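Local atomic coordinates of fasciclin-1 (Drosophila melanogaster, PDB entry 1O70), a protein that acts as a neural cell adhesion molecule of insects, represented here by its third and fourth FAS1 domains. Residues A[45-58]-A[143-155]. Residues are numbered along the deposited sequence; the frame is centred on the assembly and turned at random.
Sequences LTEVTILAPSNEAW and TNGYVHIIDHVLG. With SO4 (sulfate ion), chain D.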
loop_
_atom_site.group_PDB
_atom_site.type_symbol
_atom_site.label_atom_id
_atom_site.label_comp_id
_atom_site.label_asym_id
_atom_site.label_seq_id
_atom_site.Cartn_x
_atom_site.Cartn_y
_atom_site.Cartn_z
ATOM N N LEU A 45 3.252 -0.361 25.787
ATOM C CA LEU A 45 4.365 -0.787 24.944
ATOM C C LEU A 45 5.707 -0.455 25.581
ATOM O O LEU A 45 5.891 0.624 26.150
ATOM C CB LEU A 45 4.277 -0.123 23.563
ATOM C CG LEU A 45 3.132 -0.564 22.644
ATOM C CD1 LEU A 45 2.988 0.402 21.483
ATOM C CD2 LEU A 45 3.396 -1.976 22.151
ATOM N N THR A 46 6.644 -1.392 25.488
ATOM C CA THR A 46 7.974 -1.191 26.042
ATOM C C THR A 46 8.723 -0.185 25.168
ATOM O O THR A 46 9.552 0.575 25.661
ATOM C CB THR A 46 8.737 -2.519 26.092
ATOM O OG1 THR A 46 8.798 -3.080 24.776
ATOM C CG2 THR A 46 8.023 -3.498 27.016
ATOM N N GLU A 47 8.417 -0.186 23.872
ATOM C CA GLU A 47 9.020 0.740 22.918
ATOM C C GLU A 47 7.923 1.165 21.943
ATOM O O GLU A 47 7.134 0.333 21.488
ATOM C CB GLU A 47 10.158 0.067 22.149
ATOM C CG GLU A 47 11.163 -0.659 23.027
ATOM C CD GLU A 47 12.408 -1.081 22.265
ATOM O OE1 GLU A 47 13.261 -0.209 21.984
ATOM O OE2 GLU A 47 12.529 -2.281 21.936
ATOM N N VAL A 48 7.865 2.457 21.626
ATOM C CA VAL A 48 6.842 2.961 20.716
ATOM C C VAL A 48 7.277 4.211 19.950
ATOM O O VAL A 48 7.903 5.109 20.512
ATOM C CB VAL A 48 5.532 3.277 21.494
ATOM C CG1 VAL A 48 5.806 4.294 22.596
ATOM C CG2 VAL A 48 4.459 3.793 20.537
ATOM N N THR A 49 6.954 4.253 18.661
ATOM C CA THR A 49 7.277 5.397 17.822
ATOM C C THR A 49 5.985 5.831 17.144
ATOM O O THR A 49 5.295 5.036 16.501
ATOM C CB THR A 49 8.340 5.058 16.757
ATOM O OG1 THR A 49 9.565 4.730 17.414
ATOM C CG2 THR A 49 8.582 6.246 15.836
ATOM N N ILE A 50 5.667 7.105 17.306
ATOM C CA ILE A 50 4.451 7.669 16.762
ATOM C C ILE A 50 4.718 8.553 15.556
ATOM O O ILE A 50 5.654 9.360 15.559
ATOM C CB ILE A 50 3.740 8.510 17.838
ATOM C CG1 ILE A 50 3.411 7.618 19.036
ATOM C CG2 ILE A 50 2.496 9.178 17.255
ATOM C CD1 ILE A 50 2.754 8.344 20.198
ATOM N N LEU A 51 3.903 8.384 14.517
ATOM C CA LEU A 51 4.015 9.210 13.321
ATOM C C LEU A 51 2.831 10.143 13.459
ATOM O O LEU A 51 1.700 9.759 13.169
ATOM C CB LEU A 51 3.879 8.374 12.040
ATOM C CG LEU A 51 4.921 7.265 11.812
ATOM C CD1 LEU A 51 4.787 6.738 10.384
ATOM C CD2 LEU A 51 6.340 7.805 12.023
ATOM N N ALA A 52 3.083 11.356 13.941
ATOM C CA ALA A 52 2.015 12.319 14.144
ATOM C C ALA A 52 1.818 13.234 12.946
ATOM O O ALA A 52 2.713 13.991 12.575
ATOM C CB ALA A 52 2.295 13.149 15.390
ATOM N N PRO A 53 0.641 13.161 12.314
ATOM C CA PRO A 53 0.350 14.006 11.152
ATOM C C PRO A 53 0.360 15.465 11.591
ATOM O O PRO A 53 -0.075 15.779 12.701
ATOM C CB PRO A 53 -1.060 13.576 10.744
ATOM C CG PRO A 53 -1.151 12.167 11.230
ATOM C CD PRO A 53 -0.450 12.204 12.561
ATOM N N SER A 54 0.855 16.350 10.729
ATOM C CA SER A 54 0.881 17.777 11.042
ATOM C C SER A 54 -0.564 18.242 11.150
ATOM O O SER A 54 -1.469 17.563 10.671
ATOM C CB SER A 54 1.557 18.556 9.922
ATOM O OG SER A 54 0.750 18.506 8.762
ATOM N N ASN A 55 -0.784 19.399 11.769
ATOM C CA ASN A 55 -2.137 19.925 11.910
ATOM C C ASN A 55 -2.727 20.215 10.543
ATOM O O ASN A 55 -3.936 20.092 10.334
ATOM C CB ASN A 55 -2.122 21.203 12.740
ATOM C CG ASN A 55 -1.302 21.060 13.993
ATOM O OD1 ASN A 55 -0.068 21.029 13.946
ATOM N ND2 ASN A 55 -1.979 20.950 15.126
ATOM N N GLU A 56 -1.861 20.608 9.616
ATOM C CA GLU A 56 -2.277 20.915 8.260
ATOM C C GLU A 56 -2.706 19.618 7.580
ATOM O O GLU A 56 -3.556 19.620 6.689
ATOM C CB GLU A 56 -1.120 21.551 7.495
ATOM C CG GLU A 56 -1.494 22.084 6.124
ATOM C CD GLU A 56 -0.310 22.717 5.408
ATOM O OE1 GLU A 56 0.345 23.615 6.001
ATOM O OE2 GLU A 56 -0.046 22.324 4.243
ATOM N N ALA A 57 -2.115 18.510 8.019
ATOM C CA ALA A 57 -2.433 17.201 7.473
ATOM C C ALA A 57 -3.776 16.713 7.999
ATOM O O ALA A 57 -4.505 16.007 7.308
ATOM C CB ALA A 57 -1.339 16.208 7.840
ATOM N N TRP A 58 -4.107 17.078 9.228
ATOM C CA TRP A 58 -5.369 16.650 9.799
ATOM C C TRP A 58 -6.546 17.456 9.270
ATOM O O TRP A 58 -7.694 17.080 9.467
ATOM C CB TRP A 58 -5.331 16.771 11.312
ATOM C CG TRP A 58 -4.716 15.608 11.992
ATOM C CD1 TRP A 58 -3.530 15.582 12.661
ATOM C CD2 TRP A 58 -5.295 14.310 12.150
ATOM N NE1 TRP A 58 -3.337 14.350 13.234
ATOM C CE2 TRP A 58 -4.408 13.547 12.935
ATOM C CE3 TRP A 58 -6.478 13.711 11.693
ATOM C CZ2 TRP A 58 -4.673 12.223 13.300
ATOM C CZ3 TRP A 58 -6.742 12.390 12.051
ATOM C CH2 TRP A 58 -5.840 11.662 12.846
ATOM N N THR A 143 10.061 9.065 25.856
ATOM C CA THR A 143 10.461 8.165 26.917
ATOM C C THR A 143 10.830 6.780 26.405
ATOM O O THR A 143 11.910 6.281 26.694
ATOM C CB THR A 143 9.333 8.043 27.946
ATOM O OG1 THR A 143 9.104 9.325 28.538
ATOM C CG2 THR A 143 9.683 7.040 29.017
ATOM N N ASN A 144 9.929 6.169 25.646
ATOM C CA ASN A 144 10.157 4.837 25.109
ATOM C C ASN A 144 10.395 4.815 23.606
ATOM O O ASN A 144 10.290 3.765 22.978
ATOM C CB ASN A 144 8.969 3.933 25.451
ATOM C CG ASN A 144 8.838 3.696 26.938
ATOM O OD1 ASN A 144 9.771 3.212 27.583
ATOM N ND2 ASN A 144 7.682 4.038 27.494
ATOM N N GLY A 145 10.708 5.963 23.017
ATOM C CA GLY A 145 10.946 5.976 21.587
ATOM C C GLY A 145 11.069 7.341 20.946
ATOM O O GLY A 145 11.767 8.218 21.456
ATOM N N TYR A 146 10.393 7.523 19.818
ATOM C CA TYR A 146 10.456 8.784 19.113
ATOM C C TYR A 146 9.118 9.198 18.522
ATOM O O TYR A 146 8.124 8.477 18.600
ATOM C CB TYR A 146 11.496 8.722 17.987
ATOM C CG TYR A 146 12.905 8.382 18.449
ATOM C CD1 TYR A 146 13.289 7.058 18.658
ATOM C CD2 TYR A 146 13.848 9.387 18.688
ATOM C CE1 TYR A 146 14.572 6.738 19.093
ATOM C CE2 TYR A 146 15.141 9.081 19.125
ATOM C CZ TYR A 146 15.497 7.755 19.326
ATOM O OH TYR A 146 16.761 7.431 19.769
ATOM N N VAL A 147 9.112 10.390 17.942
ATOM C CA VAL A 147 7.943 10.939 17.292
ATOM C C VAL A 147 8.436 11.677 16.063
ATOM O O VAL A 147 9.458 12.360 16.111
ATOM C CB VAL A 147 7.212 11.922 18.205
ATOM C CG1 VAL A 147 6.245 12.764 17.381
ATOM C CG2 VAL A 147 6.461 11.169 19.284
ATOM N N HIS A 148 7.708 11.532 14.967
ATOM C CA HIS A 148 8.054 12.196 13.717
ATOM C C HIS A 148 6.770 12.801 13.164
ATOM O O HIS A 148 5.696 12.199 13.273
ATOM C CB HIS A 148 8.568 11.185 12.700
ATOM C CG HIS A 148 9.689 10.324 13.199
ATOM N ND1 HIS A 148 10.979 10.791 13.342
ATOM C CD2 HIS A 148 9.725 9.014 13.543
ATOM C CE1 HIS A 148 11.762 9.805 13.746
ATOM N NE2 HIS A 148 11.025 8.716 13.874
ATOM N N ILE A 149 6.871 13.974 12.551
ATOM C CA ILE A 149 5.693 14.611 11.976
ATOM C C ILE A 149 5.629 14.378 10.463
ATOM O O ILE A 149 6.603 14.618 9.748
ATOM C CB ILE A 149 5.668 16.141 12.281
ATOM C CG1 ILE A 149 5.452 16.374 13.778
ATOM C CG2 ILE A 149 4.485 16.807 11.582
ATOM C CD1 ILE A 149 6.589 15.975 14.649
ATOM N N ILE A 150 4.487 13.891 9.986
ATOM C CA ILE A 150 4.306 13.640 8.561
ATOM C C ILE A 150 3.255 14.581 7.996
ATOM O O ILE A 150 2.391 15.069 8.727
ATOM C CB ILE A 150 3.910 12.171 8.281
ATOM C CG1 ILE A 150 2.595 11.819 8.989
ATOM C CG2 ILE A 150 5.032 11.245 8.729
ATOM C CD1 ILE A 150 2.174 10.361 8.787
ATOM N N ASP A 151 3.336 14.834 6.693
ATOM C CA ASP A 151 2.428 15.764 6.045
ATOM C C ASP A 151 1.118 15.201 5.529
ATOM O O ASP A 151 0.347 15.919 4.896
ATOM C CB ASP A 151 3.150 16.487 4.909
ATOM C CG ASP A 151 3.711 15.537 3.873
ATOM O OD1 ASP A 151 3.447 14.311 3.948
ATOM O OD2 ASP A 151 4.419 16.036 2.977
ATOM N N HIS A 152 0.867 13.922 5.773
ATOM C CA HIS A 152 -0.392 13.317 5.356
ATOM C C HIS A 152 -0.790 12.349 6.423
ATOM O O HIS A 152 0.061 11.845 7.151
ATOM C CB HIS A 152 -0.275 12.556 4.037
ATOM C CG HIS A 152 -0.233 13.442 2.836
ATOM N ND1 HIS A 152 0.948 13.880 2.276
ATOM C CD2 HIS A 152 -1.227 13.995 2.102
ATOM C CE1 HIS A 152 0.681 14.661 1.245
ATOM N NE2 HIS A 152 -0.632 14.749 1.117
ATOM N N VAL A 153 -2.087 12.100 6.516
ATOM C CA VAL A 153 -2.606 11.172 7.495
ATOM C C VAL A 153 -2.659 9.794 6.848
ATOM O O VAL A 153 -3.344 9.591 5.841
ATOM C CB VAL A 153 -4.011 11.591 7.941
ATOM C CG1 VAL A 153 -4.479 10.695 9.062
ATOM C CG2 VAL A 153 -4.010 13.057 8.377
ATOM N N LEU A 154 -1.925 8.846 7.420
ATOM C CA LEU A 154 -1.906 7.497 6.876
ATOM C C LEU A 154 -3.308 6.892 6.974
ATOM O O LEU A 154 -4.132 7.336 7.780
ATOM C CB LEU A 154 -0.896 6.627 7.635
ATOM C CG LEU A 154 0.559 7.105 7.639
ATOM C CD1 LEU A 154 1.422 6.140 8.443
ATOM C CD2 LEU A 154 1.072 7.223 6.216
ATOM N N GLY A 155 -3.577 5.889 6.144
ATOM C CA GLY A 155 -4.872 5.237 6.166
ATOM C C GLY A 155 -6.017 6.013 5.548
ATOM O O GLY A 155 -7.164 5.583 5.634
HETATM S S SO4 D . -6.618 22.249 15.278
HETATM O O1 SO4 D . -5.329 21.692 14.812
HETATM O O2 SO4 D . -6.608 23.716 15.147
HETATM O O3 SO4 D . -7.713 21.678 14.474
HETATM O O4 SO4 D . -6.826 21.886 16.696
HETATM O O HOH W 1 6.854 7.410 21.039
#
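Leu-51 of strand 48-53 is paired with His-148 of strand 145-150, joining the first and last strands of the third FAS1 domain. The two run parallel as neighbours in the mixed sheet of the FAS1 (fasciclin) fold. The pairing is tight from Ile-50 to Ser-54. The backbone of His-148 bonds to the residues before and after Leu-51. His-148 N donates to Ile-50 O at 3.0 Å. His-148 O takes Ala-52 N at 2.8 Å. Ser-54 N closes the run on Ile-150 O.

On one face the His-148 ring meets both Thr-49 and Leu-51. CD2 of Leu-51 meets the ring at its edge, 3.9 Å from His-148 CD2. OG1 of Thr-49 lies anti to the carbonyl carbon (chi1 -64°), which turns CG2 to the same ring atom and leaves OG1 to Asp-84 O and Leu-86 N. His-148 NE2 bonds to Leu-86 O, which helps fix the ring's rotation. A valine at Thr-49 would keep a methyl near the ring but would probably leave Asp-84 O and Leu-86 N without their hydroxyl partner.

The other end is looser. Near partly exposed Val-48, a water donates to both Val-48 O and Tyr-146 O. Beyond it, Asn-144 O still accepts from Val-48 N. The partly exposed Asn-144 side chain lies beside Thr-46 O without a hydrogen bond to it.

Past the strands, packing closes again. Ser-54 OG caps the following helix at Ala-57 N. Val-153 covers one face of the Trp-58 ring, its CG1 4.3 Å from the six-membered ring centroid in a CH-pi contact, 18° off the normal.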